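Local structure of FEZ-1 protein (5WCK) at residues L38-L43 against L68-H73; A89-M94 against T120-D125; F11-N16 against N234-P239; K165-V170 against R207-L212. The protein probably hydrolyses beta-lactam antibiotics, as a monomeric subclass B3 metallo-beta-lactamase whose active site holds two zinc ions. The protein carries 2 engineered substitutions. All coordinates share one frame; numbering follows the deposited sequence. Where two conformers were deposited one is given.

Contacts 1, 2 and 3 all reach the larger sheet, contact 3 at its outermost strand 11-14; contact 4 lies in the second sheet. L68 and I69 of contact 1 pack against M92, Y91 and V93 of contact 2. Contact 1 is wholly buried near the centre of the chain and leads straight into the zinc ligands, whereas contact 2 reaches the surface through K90, T123 and D125. Contacts 3 and 4 lie together on the other side of the chain's centre from contact 2, joined through I210 with A14 and D209 with D238. Contact 3 is mostly apolar with one hydrogen bond from a side-chain amide; contact 4 is a parallel strand pair whose polar edge runs out to solvent and a sulfate.

Contact 1 of 4, residues L38-L43 against L68-H73; sequences LINSDL and LISHAH. With ZN (zinc ion), chain D.
Strand 35-39 ends beside segment 68-73, the end of strand 64-68 and the loop after it, which carries two zinc ligands; N40 spans the two. Parallel pairing sets the start: L68 N gives a nearly straight bond to L38 O (2.8 Å), almost along the C=O axis, and N40 N returns one to L68 O (2.8 Å). I39 and L68 side chains lie on the same face of the sheet, CG1 of I39 4.2 Å from CD1 of L68. From CB, the side chain of N40 turns with CG anti to its carbonyl carbon (chi1 -60°), which brings the amide alongside S70. CG stands 3.7 Å from S70 OG. OD1 takes S70 N at 2.8 Å on an in-plane lone pair, and ND2 donates to S70 OG at 3.1 Å, the hydroxyl lying in the amide plane. A further bond from ND2 to A26 O helps fix the amide's rotation. Beyond S70, H71 NE2 and H73 ND1 bind one zinc ion, with H149 and a water completing four ligands. H71 and H73 are the first two histidines of the metallo-beta-lactamase HxHxDH motif. Buried polar groups of N40 and S70 thus satisfy one another, consistent with a second-shell link fixing the backbone that leads to the metal ligands.

Contact 2 of 4, residues A89-M94 against T120-D125; sequences AKYMVM and TQSTVD
The Y91 ring leaves strand 90-94 with CG anti to the backbone N (chi1 -161°) and turns an edge to the loop 120-125 that leads into strand 126-128. S122 OG comes to the ring edge, in its plane, 3.3 Å from CE2, and T123 O approaches the same edge at 3.5 Å from CD2. V93, two residues along the same strand, lays CG2 over one face of this ring, offset toward the rim. The same methyl meets V124 CG2 at 3.8 Å, the two valine side chains crossing at about a right angle, so the V93 methyl touches both the ring face and V124. D125 turns its carboxylate back to the strand: with CG anti to the carbonyl carbon (chi1 -63°), OD2 takes Y91 N at 2.9 Å, using its anti lone pair in an almost straight bond (176°). D125 N closes the pair by giving a more bent bond to Y91 O (2.8 Å) in the carbonyl plane. Both backbone polar groups of Y91 are therefore gripped by one residue, just where strand 126-128 is about to begin. Backbone bonds from Y91 and V93 to K126 carry the pairing onward. Helix 95-103 places I101 against Y91, S122 and V124, while K84 of helix 80-87 bonds T123 O. On the other flank, strand 64-68 pairs with strand 90-94 and puts L67 against Y91.

Contact 3 of 4, residues F11-N16 against N234-P239; sequences FRIAGN and NPFVDP
N234 ND2 is held by two bonds: it donates to I13 O at 2.8 Å, in the carbonyl plane and with the acceptor close to the amide plane, and to D162 OD2. OD1 of the same amide accepts from F236 N at 3.0 Å, the donor standing above the carbonyl plane. CG lies anti to the backbone N (chi1 -155°), and the flat group reaches strand 11-14 with ND2 also 3.8 Å from A14 CB. The OD1 bond makes an Asx turn, laid over a type I turn from N234 to V237, itself closed by V237 N to N234 O. In strand 11-14, outermost in its sheet, I13 and A14 form a classic beta bulge against L17. The turn meets this bulged strand through I13 O, just ahead of helix 239-262, whose N-cap is D238. F236 points its ring to F11, tip to tip: CE2 of F236 is 3.5 Å from CE2 of F11. The planes are 30° apart and the ring centres 5.3 Å from each other, so contact is confined to the CE2 and CZ corners. I13 crosses F236 at about a right angle, CG2 resting 4.0 Å from its CB. The F11 ring also meets those of Y19 and of Y225 from helix 221-229.

Contact 4 of 4, residues K165-V170 against R207-L212; sequences KQYQAV and RCDIFL. With SO4 (sulfate ion), chain H.
I210 lies at the apolar centre, with CD1 3.7 Å from Y167 CB and the two side chains crossing at about a right angle. On the same face, A169 CB sits 4.0 Å from I210 CB; I13 and A14 of strand 11-14 also pack against I210. The other face carries V170, whose CG2 touches C208 SG at 3.8 Å, the sulfur that is bonded to C242 of helix 239-262. Between these faces the two strands, joined through helix 192-204 as a beta-alpha-beta unit, pair in parallel: V170 N to I210 O and L212 N to V170 O both lie nearly along the C=O axis. Q168 O accepts two donors, I210 N from above its carbonyl plane and D209 N within that plane. Farther out, D209 has CG anti to its carbonyl carbon (chi1 -57°), bringing OD2 to Q168 N at 2.8 Å on its anti lone pair. Its carboxylate is turned 76° from the Y167 ring, whose edge meets D209 CB. Q168 is bent at chi2 so that NE2 reaches R207 O at 2.9 Å. Farthest out, Y167 OH donates to O2 of a sulfate at 2.6 Å. The carboxylate of D209 thus serves the strand's backbone where regular pairing has not yet begun, while the sulfate, probably from the crystallisation liquor, is held mainly by the Y167 hydroxyl; the K165 charge, through a weak NZ bond to O2, may add to its binding.

Contact 1 of 4, residues L38-L43 against L68-H73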
loop_
_atom_site.group_PDB
_atom_site.type_symbol
_atom_site.label_atom_id
_atom_site.label_comp_id
_atom_site.label_asym_id
_atom_site.label_seq_id
_atom_site.Cartn_x
_atom_site.Cartn_y
_atom_site.Cartn_z
ATOM N N LEU A 38 4.076 -6.226 -8.734
ATOM C CA LEU A 38 4.083 -6.495 -7.302
ATOM C C LEU A 38 3.957 -5.174 -6.541
ATOM O O LEU A 38 4.678 -4.203 -6.847
ATOM C CB LEU A 38 5.382 -7.216 -6.924
ATOM C CG LEU A 38 5.565 -7.499 -5.438
ATOM C CD1 LEU A 38 4.517 -8.456 -4.904
ATOM C CD2 LEU A 38 6.953 -8.048 -5.141
ATOM N N ILE A 39 3.044 -5.139 -5.556
ATOM C CA ILE A 39 2.856 -3.946 -4.680
ATOM C C ILE A 39 3.222 -4.351 -3.242
ATOM O O ILE A 39 2.615 -5.277 -2.762
ATOM C CB ILE A 39 1.410 -3.405 -4.750
ATOM C CG1 ILE A 39 0.902 -3.281 -6.189
ATOM C CG2 ILE A 39 1.337 -2.068 -4.036
ATOM C CD1 ILE A 39 -0.408 -2.522 -6.324
ATOM N N ASN A 40 4.217 -3.653 -2.684
ATOM C CA ASN A 40 4.764 -3.774 -1.304
ATOM C C ASN A 40 5.805 -4.900 -1.197
ATOM O O ASN A 40 5.443 -6.015 -1.347
ATOM C CB ASN A 40 3.705 -3.749 -0.199
ATOM C CG ASN A 40 2.909 -2.462 -0.200
ATOM O OD1 ASN A 40 3.458 -1.399 -0.330
ATOM N ND2 ASN A 40 1.607 -2.565 -0.023
ATOM N N SER A 41 7.046 -4.534 -0.879
ATOM C CA SER A 41 8.160 -5.503 -0.722
ATOM C C SER A 41 8.292 -5.924 0.749
ATOM O O SER A 41 8.984 -6.872 1.007
ATOM C CB SER A 41 9.427 -4.904 -1.228
ATOM O OG SER A 41 9.618 -3.657 -0.608
ATOM N N ASP A 42 7.618 -5.203 1.649
ATOM C CA ASP A 42 7.554 -5.574 3.070
ATOM C C ASP A 42 8.959 -5.580 3.688
ATOM O O ASP A 42 9.837 -4.839 3.276
ATOM C CB ASP A 42 6.762 -6.866 3.228
ATOM C CG ASP A 42 5.381 -6.832 2.593
ATOM O OD1 ASP A 42 4.890 -5.709 2.342
ATOM O OD2 ASP A 42 4.813 -7.924 2.377
ATOM N N LEU A 43 9.141 -6.369 4.750
ATOM C CA LEU A 43 10.465 -6.449 5.392
ATOM C C LEU A 43 11.387 -7.336 4.544
ATOM O O LEU A 43 10.909 -8.203 3.799
ATOM C CB LEU A 43 10.308 -7.056 6.786
ATOM C CG LEU A 43 9.325 -6.364 7.716
ATOM C CD1 LEU A 43 9.171 -7.164 9.001
ATOM C CD2 LEU A 43 9.750 -4.940 7.996
ATOM N N LEU A 68 5.854 -1.631 -7.070
ATOM C CA LEU A 68 5.211 -0.442 -6.501
ATOM C C LEU A 68 5.127 -0.617 -4.989
ATOM O O LEU A 68 5.274 -1.737 -4.489
ATOM C CB LEU A 68 3.795 -0.283 -7.066
ATOM C CG LEU A 68 3.645 -0.381 -8.572
ATOM C CD1 LEU A 68 2.176 -0.363 -8.957
ATOM C CD2 LEU A 68 4.419 0.727 -9.270
ATOM N N ILE A 69 4.880 0.499 -4.301
ATOM C CA ILE A 69 4.664 0.518 -2.879
ATOM C C ILE A 69 3.458 1.393 -2.538
ATOM O O ILE A 69 3.094 2.336 -3.268
ATOM C CB ILE A 69 5.912 0.982 -2.116
ATOM C CG1 ILE A 69 6.376 2.373 -2.548
ATOM C CG2 ILE A 69 7.009 -0.067 -2.222
ATOM C CD1 ILE A 69 7.508 2.960 -1.717
ATOM N N SER A 70 2.885 1.127 -1.355
ATOM C CA SER A 70 1.847 1.991 -0.787
ATOM C C SER A 70 2.450 3.313 -0.291
ATOM O O SER A 70 1.896 4.373 -0.507
ATOM C CB SER A 70 1.134 1.310 0.352
ATOM O OG SER A 70 0.336 0.234 -0.131
ATOM N N HIS A 71 3.541 3.216 0.463
ATOM C CA HIS A 71 4.206 4.410 0.963
ATOM C C HIS A 71 5.608 4.046 1.466
ATOM O O HIS A 71 5.905 2.888 1.699
ATOM C CB HIS A 71 3.360 5.121 2.035
ATOM C CG HIS A 71 3.174 4.406 3.327
ATOM N ND1 HIS A 71 2.011 3.696 3.641
ATOM C CD2 HIS A 71 3.963 4.326 4.418
ATOM C CE1 HIS A 71 2.108 3.235 4.874
ATOM N NE2 HIS A 71 3.287 3.612 5.381
ATOM N N ALA A 72 6.439 5.083 1.632
ATOM C CA ALA A 72 7.869 4.920 1.940
ATOM C C ALA A 72 8.101 4.820 3.452
ATOM O O ALA A 72 8.628 5.735 4.065
ATOM C CB ALA A 72 8.663 6.058 1.329
ATOM N N HIS A 73 7.704 3.689 4.037
ATOM C CA HIS A 73 8.114 3.254 5.358
ATOM C C HIS A 73 8.693 1.838 5.247
ATOM O O HIS A 73 8.328 1.064 4.359
ATOM C CB HIS A 73 6.959 3.292 6.358
ATOM C CG HIS A 73 6.641 4.644 6.892
ATOM N ND1 HIS A 73 5.379 4.968 7.421
ATOM C CD2 HIS A 73 7.403 5.756 7.016
ATOM C CE1 HIS A 73 5.416 6.221 7.846
ATOM N NE2 HIS A 73 6.618 6.737 7.579
HETATM ZN ZN ZN D . 3.634 3.872 7.423
HETATM O O HOH W 1 3.683 2.035 8.129
#

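Contact 2 of 4, residues A89-M94 against T120-D125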
loop_
_atom_site.group_PDB
_atom_site.type_symbol
_atom_site.label_atom_id
_atom_site.label_comp_id
_atom_site.label_asym_id
_atom_site.label_seq_id
_atom_site.Cartn_x
_atom_site.Cartn_y
_atom_site.Cartn_z
ATOM N N ALA A 89 12.981 -6.117 -11.508
ATOM C CA ALA A 89 11.721 -5.364 -11.687
ATOM C C ALA A 89 12.026 -3.869 -11.704
ATOM O O ALA A 89 13.003 -3.484 -11.112
ATOM C CB ALA A 89 10.768 -5.639 -10.543
ATOM N N LYS A 90 11.203 -3.086 -12.397
ATOM C CA LYS A 90 11.354 -1.617 -12.394
ATOM C C LYS A 90 10.596 -1.054 -11.195
ATOM O O LYS A 90 9.420 -1.318 -11.082
ATOM C CB LYS A 90 10.797 -1.033 -13.682
ATOM C CG LYS A 90 11.574 -1.534 -14.875
ATOM C CD LYS A 90 11.126 -0.880 -16.101
ATOM C CE LYS A 90 9.912 -1.536 -16.683
ATOM N NZ LYS A 90 10.119 -1.570 -18.145
ATOM N N TYR A 91 11.290 -0.239 -10.415
ATOM C CA TYR A 91 10.730 0.334 -9.174
ATOM C C TYR A 91 10.158 1.719 -9.484
ATOM O O TYR A 91 10.873 2.574 -9.922
ATOM C CB TYR A 91 11.880 0.465 -8.177
ATOM C CG TYR A 91 11.511 0.612 -6.725
ATOM C CD1 TYR A 91 10.235 0.382 -6.265
ATOM C CD2 TYR A 91 12.470 0.984 -5.815
ATOM C CE1 TYR A 91 9.926 0.501 -4.923
ATOM C CE2 TYR A 91 12.180 1.099 -4.473
ATOM C CZ TYR A 91 10.910 0.827 -4.017
ATOM O OH TYR A 91 10.664 0.945 -2.686
ATOM N N MET A 92 8.874 1.913 -9.173
ATOM C CA MET A 92 8.217 3.164 -9.481
ATOM C C MET A 92 7.603 3.692 -8.179
ATOM O O MET A 92 6.903 2.957 -7.465
ATOM C CB MET A 92 7.137 2.983 -10.552
ATOM C CG MET A 92 7.618 2.207 -11.762
ATOM S SD MET A 92 6.376 2.224 -13.075
ATOM C CE MET A 92 7.252 1.231 -14.286
ATOM N N VAL A 93 7.853 4.967 -7.896
ATOM C CA VAL A 93 7.538 5.595 -6.597
ATOM C C VAL A 93 7.043 7.030 -6.837
ATOM O O VAL A 93 7.585 7.791 -7.633
ATOM C CB VAL A 93 8.740 5.576 -5.634
ATOM C CG1 VAL A 93 8.419 6.285 -4.334
ATOM C CG2 VAL A 93 9.247 4.181 -5.353
ATOM N N MET A 94 5.977 7.406 -6.110
ATOM C CA MET A 94 5.433 8.758 -6.081
ATOM C C MET A 94 6.543 9.759 -5.696
ATOM O O MET A 94 7.236 9.565 -4.708
ATOM C CB MET A 94 4.304 8.829 -5.049
ATOM C CG MET A 94 3.487 10.119 -5.054
ATOM S SD MET A 94 2.554 10.489 -6.571
ATOM C CE MET A 94 1.275 9.238 -6.441
ATOM N N THR A 120 17.445 -0.586 3.305
ATOM C CA THR A 120 18.424 -0.572 2.206
ATOM C C THR A 120 18.050 0.464 1.154
ATOM O O THR A 120 16.911 0.494 0.673
ATOM C CB THR A 120 18.554 -1.970 1.596
ATOM O OG1 THR A 120 18.883 -2.872 2.653
ATOM C CG2 THR A 120 19.596 -2.028 0.502
ATOM N N GLN A 121 19.026 1.301 0.792
ATOM C CA GLN A 121 18.887 2.266 -0.285
ATOM C C GLN A 121 18.678 1.544 -1.630
ATOM O O GLN A 121 19.177 0.437 -1.869
ATOM C CB GLN A 121 20.120 3.172 -0.336
ATOM C CG GLN A 121 20.306 3.999 0.927
ATOM C CD GLN A 121 21.481 4.945 0.842
ATOM O OE1 GLN A 121 22.055 5.159 -0.219
ATOM N NE2 GLN A 121 21.815 5.552 1.967
ATOM N N SER A 122 17.864 2.164 -2.489
ATOM C CA SER A 122 17.618 1.653 -3.820
ATOM C C SER A 122 17.448 2.855 -4.747
ATOM O O SER A 122 17.338 3.997 -4.287
ATOM C CB SER A 122 16.434 0.729 -3.822
ATOM O OG SER A 122 15.300 1.468 -3.463
ATOM N N THR A 123 17.469 2.598 -6.056
ATOM C CA THR A 123 17.158 3.627 -7.011
ATOM C C THR A 123 15.734 3.411 -7.517
ATOM O O THR A 123 15.240 2.288 -7.570
ATOM C CB THR A 123 18.184 3.626 -8.148
ATOM O OG1 THR A 123 18.152 2.331 -8.738
ATOM C CG2 THR A 123 19.587 3.917 -7.669
ATOM N N VAL A 124 15.123 4.524 -7.899
ATOM C CA VAL A 124 13.788 4.539 -8.468
ATOM C C VAL A 124 13.924 4.641 -9.993
ATOM O O VAL A 124 14.520 5.575 -10.528
ATOM C CB VAL A 124 12.969 5.684 -7.848
ATOM C CG1 VAL A 124 11.658 5.930 -8.586
ATOM C CG2 VAL A 124 12.732 5.427 -6.364
ATOM N N ASP A 125 13.288 3.697 -10.687
ATOM C CA ASP A 125 13.344 3.633 -12.159
ATOM C C ASP A 125 12.354 4.600 -12.826
ATOM O O ASP A 125 12.622 5.097 -13.927
ATOM C CB ASP A 125 13.135 2.190 -12.596
ATOM C CG ASP A 125 14.248 1.299 -12.086
ATOM O OD1 ASP A 125 15.402 1.566 -12.469
ATOM O OD2 ASP A 125 13.972 0.397 -11.277
#

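Contact 3 of 4, residues F11-N16 against N234-P239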
loop_
_atom_site.group_PDB
_atom_site.type_symbol
_atom_site.label_atom_id
_atom_site.label_comp_id
_atom_site.label_asym_id
_atom_site.label_seq_id
_atom_site.Cartn_x
_atom_site.Cartn_y
_atom_site.Cartn_z
ATOM N N PHE A 11 -3.966 -15.964 -2.498
ATOM C CA PHE A 11 -5.254 -16.234 -3.094
ATOM C C PHE A 11 -5.583 -15.155 -4.124
ATOM O O PHE A 11 -4.972 -14.086 -4.103
ATOM C CB PHE A 11 -6.368 -16.339 -2.041
ATOM C CG PHE A 11 -6.614 -15.079 -1.256
ATOM C CD1 PHE A 11 -5.832 -14.786 -0.152
ATOM C CD2 PHE A 11 -7.610 -14.195 -1.635
ATOM C CE1 PHE A 11 -6.059 -13.622 0.564
ATOM C CE2 PHE A 11 -7.828 -13.031 -0.926
ATOM C CZ PHE A 11 -7.046 -12.751 0.163
ATOM N N ARG A 12 -6.516 -15.475 -5.011
ATOM C CA ARG A 12 -7.061 -14.511 -5.944
ATOM C C ARG A 12 -8.138 -13.669 -5.253
ATOM O O ARG A 12 -9.124 -14.197 -4.731
ATOM C CB ARG A 12 -7.615 -15.220 -7.183
ATOM C CG ARG A 12 -7.929 -14.292 -8.339
ATOM C CD ARG A 12 -8.067 -15.046 -9.650
ATOM N NE ARG A 12 -9.311 -15.783 -9.629
ATOM C CZ ARG A 12 -10.491 -15.257 -9.922
ATOM N NH1 ARG A 12 -10.564 -14.004 -10.337
ATOM N NH2 ARG A 12 -11.596 -15.980 -9.808
ATOM N N ILE A 13 -7.980 -12.336 -5.302
ATOM C CA ILE A 13 -8.950 -11.417 -4.718
ATOM C C ILE A 13 -10.125 -11.240 -5.687
ATOM O O ILE A 13 -11.266 -11.443 -5.348
ATOM C CB ILE A 13 -8.292 -10.068 -4.366
ATOM C CG1 ILE A 13 -7.197 -10.221 -3.304
ATOM C CG2 ILE A 13 -9.354 -9.051 -3.951
ATOM C CD1 ILE A 13 -6.233 -9.045 -3.160
ATOM N N ALA A 14 -9.821 -10.858 -6.923
ATOM C CA ALA A 14 -10.825 -10.587 -7.969
ATOM C C ALA A 14 -10.069 -10.362 -9.272
ATOM O O ALA A 14 -8.957 -9.869 -9.246
ATOM C CB ALA A 14 -11.638 -9.364 -7.621
ATOM N N GLY A 15 -10.681 -10.721 -10.403
ATOM C CA GLY A 15 -10.025 -10.513 -11.699
ATOM C C GLY A 15 -8.607 -11.070 -11.687
ATOM O O GLY A 15 -8.380 -12.222 -11.295
ATOM N N ASN A 16 -7.641 -10.224 -12.069
ATOM C CA ASN A 16 -6.233 -10.621 -12.119
ATOM C C ASN A 16 -5.420 -10.051 -10.950
ATOM O O ASN A 16 -4.183 -9.962 -11.068
ATOM C CB ASN A 16 -5.601 -10.240 -13.470
ATOM C CG ASN A 16 -5.580 -8.751 -13.762
ATOM O OD1 ASN A 16 -6.429 -8.011 -13.277
ATOM N ND2 ASN A 16 -4.658 -8.314 -14.619
ATOM N N ASN A 234 -17.940 -12.827 -3.403
ATOM C CA ASN A 234 -16.706 -12.118 -3.086
ATOM C C ASN A 234 -16.807 -11.283 -1.825
ATOM O O ASN A 234 -17.328 -10.251 -1.883
ATOM C CB ASN A 234 -16.219 -11.393 -4.322
ATOM C CG ASN A 234 -14.737 -11.220 -4.192
ATOM O OD1 ASN A 234 -14.245 -11.220 -3.086
ATOM N ND2 ASN A 234 -14.064 -11.082 -5.311
ATOM N N PRO A 235 -16.312 -11.793 -0.693
ATOM C CA PRO A 235 -16.322 -10.999 0.527
ATOM C C PRO A 235 -15.379 -9.782 0.514
ATOM O O PRO A 235 -15.526 -8.916 1.386
ATOM C CB PRO A 235 -15.859 -11.970 1.618
ATOM C CG PRO A 235 -15.111 -13.046 0.873
ATOM C CD PRO A 235 -15.778 -13.145 -0.479
ATOM N N PHE A 236 -14.496 -9.704 -0.497
ATOM C CA PHE A 236 -13.607 -8.554 -0.613
ATOM C C PHE A 236 -14.340 -7.408 -1.320
ATOM O O PHE A 236 -13.848 -6.302 -1.318
ATOM C CB PHE A 236 -12.286 -8.937 -1.276
ATOM C CG PHE A 236 -11.461 -9.810 -0.367
ATOM C CD1 PHE A 236 -10.697 -9.252 0.637
ATOM C CD2 PHE A 236 -11.573 -11.192 -0.422
ATOM C CE1 PHE A 236 -10.005 -10.048 1.539
ATOM C CE2 PHE A 236 -10.872 -11.988 0.465
ATOM C CZ PHE A 236 -10.107 -11.419 1.453
ATOM N N VAL A 237 -15.518 -7.666 -1.889
ATOM C CA VAL A 237 -16.423 -6.576 -2.328
ATOM C C VAL A 237 -17.119 -6.063 -1.074
ATOM O O VAL A 237 -17.990 -6.731 -0.509
ATOM C CB VAL A 237 -17.426 -7.037 -3.410
ATOM C CG1 VAL A 237 -18.422 -5.935 -3.770
ATOM C CG2 VAL A 237 -16.715 -7.540 -4.636
ATOM N N ASP A 238 -16.679 -4.879 -0.615
ATOM C CA ASP A 238 -17.115 -4.363 0.674
ATOM C C ASP A 238 -17.161 -2.843 0.619
ATOM O O ASP A 238 -16.435 -2.162 1.336
ATOM C CB ASP A 238 -16.176 -4.819 1.789
ATOM C CG ASP A 238 -16.599 -4.430 3.198
ATOM O OD1 ASP A 238 -17.807 -4.119 3.415
ATOM O OD2 ASP A 238 -15.714 -4.430 4.093
ATOM N N PRO A 239 -18.047 -2.259 -0.199
ATOM C CA PRO A 239 -18.162 -0.803 -0.279
ATOM C C PRO A 239 -18.574 -0.125 1.034
ATOM O O PRO A 239 -18.129 1.003 1.310
ATOM C CB PRO A 239 -19.204 -0.574 -1.381
ATOM C CG PRO A 239 -19.980 -1.874 -1.423
ATOM C CD PRO A 239 -18.953 -2.935 -1.135
#

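Contact 4 of 4, residues K165-V170 against R207-L212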
loop_
_atom_site.group_PDB
_atom_site.type_symbol
_atom_site.label_atom_id
_atom_site.label_comp_id
_atom_site.label_asym_id
_atom_site.label_seq_id
_atom_site.Cartn_x
_atom_site.Cartn_y
_atom_site.Cartn_z
ATOM N N LYS A 165 -19.048 -8.848 -13.586
ATOM C CA LYS A 165 -19.401 -7.536 -13.037
ATOM C C LYS A 165 -18.124 -6.699 -12.804
ATOM O O LYS A 165 -17.052 -7.241 -12.695
ATOM C CB LYS A 165 -20.244 -7.728 -11.779
ATOM C CG LYS A 165 -21.661 -8.197 -12.095
ATOM C CD LYS A 165 -22.540 -8.374 -10.893
ATOM C CE LYS A 165 -22.322 -9.702 -10.198
ATOM N NZ LYS A 165 -23.421 -10.000 -9.248
ATOM N N GLN A 166 -18.299 -5.373 -12.800
ATOM C CA GLN A 166 -17.203 -4.395 -12.734
ATOM C C GLN A 166 -17.069 -3.866 -11.304
ATOM O O GLN A 166 -18.036 -3.425 -10.691
ATOM C CB GLN A 166 -17.495 -3.201 -13.646
ATOM C CG GLN A 166 -17.617 -3.570 -15.119
ATOM C CD GLN A 166 -16.301 -3.992 -15.724
ATOM O OE1 GLN A 166 -15.298 -3.290 -15.631
ATOM N NE2 GLN A 166 -16.301 -5.137 -16.386
ATOM N N TYR A 167 -15.832 -3.833 -10.787
ATOM C CA TYR A 167 -15.597 -3.314 -9.443
ATOM C C TYR A 167 -14.344 -2.439 -9.435
ATOM O O TYR A 167 -13.333 -2.855 -9.993
ATOM C CB TYR A 167 -15.388 -4.447 -8.447
ATOM C CG TYR A 167 -16.523 -5.435 -8.380
ATOM C CD1 TYR A 167 -17.673 -5.136 -7.686
ATOM C CD2 TYR A 167 -16.450 -6.642 -9.065
ATOM C CE1 TYR A 167 -18.726 -6.035 -7.638
ATOM C CE2 TYR A 167 -17.500 -7.544 -9.039
ATOM C CZ TYR A 167 -18.637 -7.235 -8.323
ATOM O OH TYR A 167 -19.681 -8.117 -8.294
ATOM N N GLN A 168 -14.397 -1.295 -8.745
ATOM C CA GLN A 168 -13.193 -0.501 -8.467
ATOM C C GLN A 168 -12.529 -1.041 -7.182
ATOM O O GLN A 168 -13.118 -1.025 -6.097
ATOM C CB GLN A 168 -13.492 0.999 -8.351
ATOM C CG GLN A 168 -12.286 1.815 -7.876
ATOM C CD GLN A 168 -12.108 3.183 -8.497
ATOM O OE1 GLN A 168 -12.010 3.320 -9.719
ATOM N NE2 GLN A 168 -11.967 4.201 -7.654
ATOM N N ALA A 169 -11.279 -1.498 -7.336
ATOM C CA ALA A 169 -10.423 -1.903 -6.235
ATOM C C ALA A 169 -9.598 -0.691 -5.788
ATOM O O ALA A 169 -9.059 0.051 -6.599
ATOM C CB ALA A 169 -9.526 -3.051 -6.634
ATOM N N VAL A 170 -9.500 -0.530 -4.477
ATOM C CA VAL A 170 -8.802 0.564 -3.861
ATOM C C VAL A 170 -7.873 -0.026 -2.790
ATOM O O VAL A 170 -8.339 -0.594 -1.821
ATOM C CB VAL A 170 -9.766 1.579 -3.224
ATOM C CG1 VAL A 170 -8.987 2.692 -2.546
ATOM C CG2 VAL A 170 -10.769 2.150 -4.211
ATOM N N ARG A 207 -14.986 6.222 -5.409
ATOM C CA ARG A 207 -15.668 4.936 -5.571
ATOM C C ARG A 207 -14.755 3.831 -5.015
ATOM O O ARG A 207 -13.574 3.770 -5.313
ATOM C CB ARG A 207 -15.925 4.688 -7.056
ATOM C CG ARG A 207 -16.687 3.414 -7.386
ATOM C CD ARG A 207 -18.185 3.588 -7.236
ATOM N NE ARG A 207 -18.753 4.586 -8.127
ATOM C CZ ARG A 207 -19.105 4.377 -9.393
ATOM N NH1 ARG A 207 -19.516 5.395 -10.126
ATOM N NH2 ARG A 207 -19.068 3.161 -9.917
ATOM N N CYS A 208 -15.333 2.989 -4.179
ATOM C CA CYS A 208 -14.558 1.936 -3.499
ATOM C C CYS A 208 -15.444 0.697 -3.374
ATOM O O CYS A 208 -16.311 0.652 -2.504
ATOM C CB CYS A 208 -14.111 2.436 -2.143
ATOM S SG CYS A 208 -13.020 1.250 -1.308
ATOM N N ASP A 209 -15.209 -0.280 -4.242
ATOM C CA ASP A 209 -15.975 -1.536 -4.232
ATOM C C ASP A 209 -15.150 -2.624 -3.531
ATOM O O ASP A 209 -15.612 -3.227 -2.565
ATOM C CB ASP A 209 -16.393 -1.992 -5.633
ATOM C CG ASP A 209 -17.209 -0.957 -6.401
ATOM O OD1 ASP A 209 -18.202 -0.483 -5.842
ATOM O OD2 ASP A 209 -16.798 -0.588 -7.495
ATOM N N ILE A 210 -13.924 -2.860 -3.995
ATOM C CA ILE A 210 -13.047 -3.876 -3.412
ATOM C C ILE A 210 -12.039 -3.147 -2.521
ATOM O O ILE A 210 -11.209 -2.378 -2.986
ATOM C CB ILE A 210 -12.402 -4.759 -4.485
ATOM C CG1 ILE A 210 -13.473 -5.634 -5.151
ATOM C CG2 ILE A 210 -11.280 -5.631 -3.898
ATOM C CD1 ILE A 210 -13.020 -6.321 -6.388
ATOM N N PHE A 211 -12.237 -3.327 -1.228
ATOM C CA PHE A 211 -11.638 -2.543 -0.169
ATOM C C PHE A 211 -10.362 -3.220 0.323
ATOM O O PHE A 211 -10.431 -4.277 0.928
ATOM C CB PHE A 211 -12.674 -2.373 0.945
ATOM C CG PHE A 211 -12.174 -1.813 2.250
ATOM C CD1 PHE A 211 -11.094 -0.947 2.331
ATOM C CD2 PHE A 211 -12.796 -2.187 3.421
ATOM C CE1 PHE A 211 -10.665 -0.467 3.562
ATOM C CE2 PHE A 211 -12.355 -1.732 4.651
ATOM C CZ PHE A 211 -11.291 -0.876 4.717
ATOM N N LEU A 212 -9.212 -2.608 0.042
ATOM C CA LEU A 212 -7.908 -3.188 0.411
ATOM C C LEU A 212 -7.047 -2.102 1.060
ATOM O O LEU A 212 -7.456 -0.906 1.150
ATOM C CB LEU A 212 -7.237 -3.763 -0.842
ATOM C CG LEU A 212 -8.039 -4.827 -1.587
ATOM C CD1 LEU A 212 -7.412 -5.125 -2.945
ATOM C CD2 LEU A 212 -8.144 -6.102 -0.761
HETATM S S SO4 H . -22.829 -6.110 -8.051
HETATM O O1 SO4 H . -22.765 -5.456 -6.745
HETATM O O2 SO4 H . -22.124 -7.416 -7.963
HETATM O O3 SO4 H . -24.249 -6.387 -8.404
HETATM O O4 SO4 H . -22.249 -5.275 -9.115
#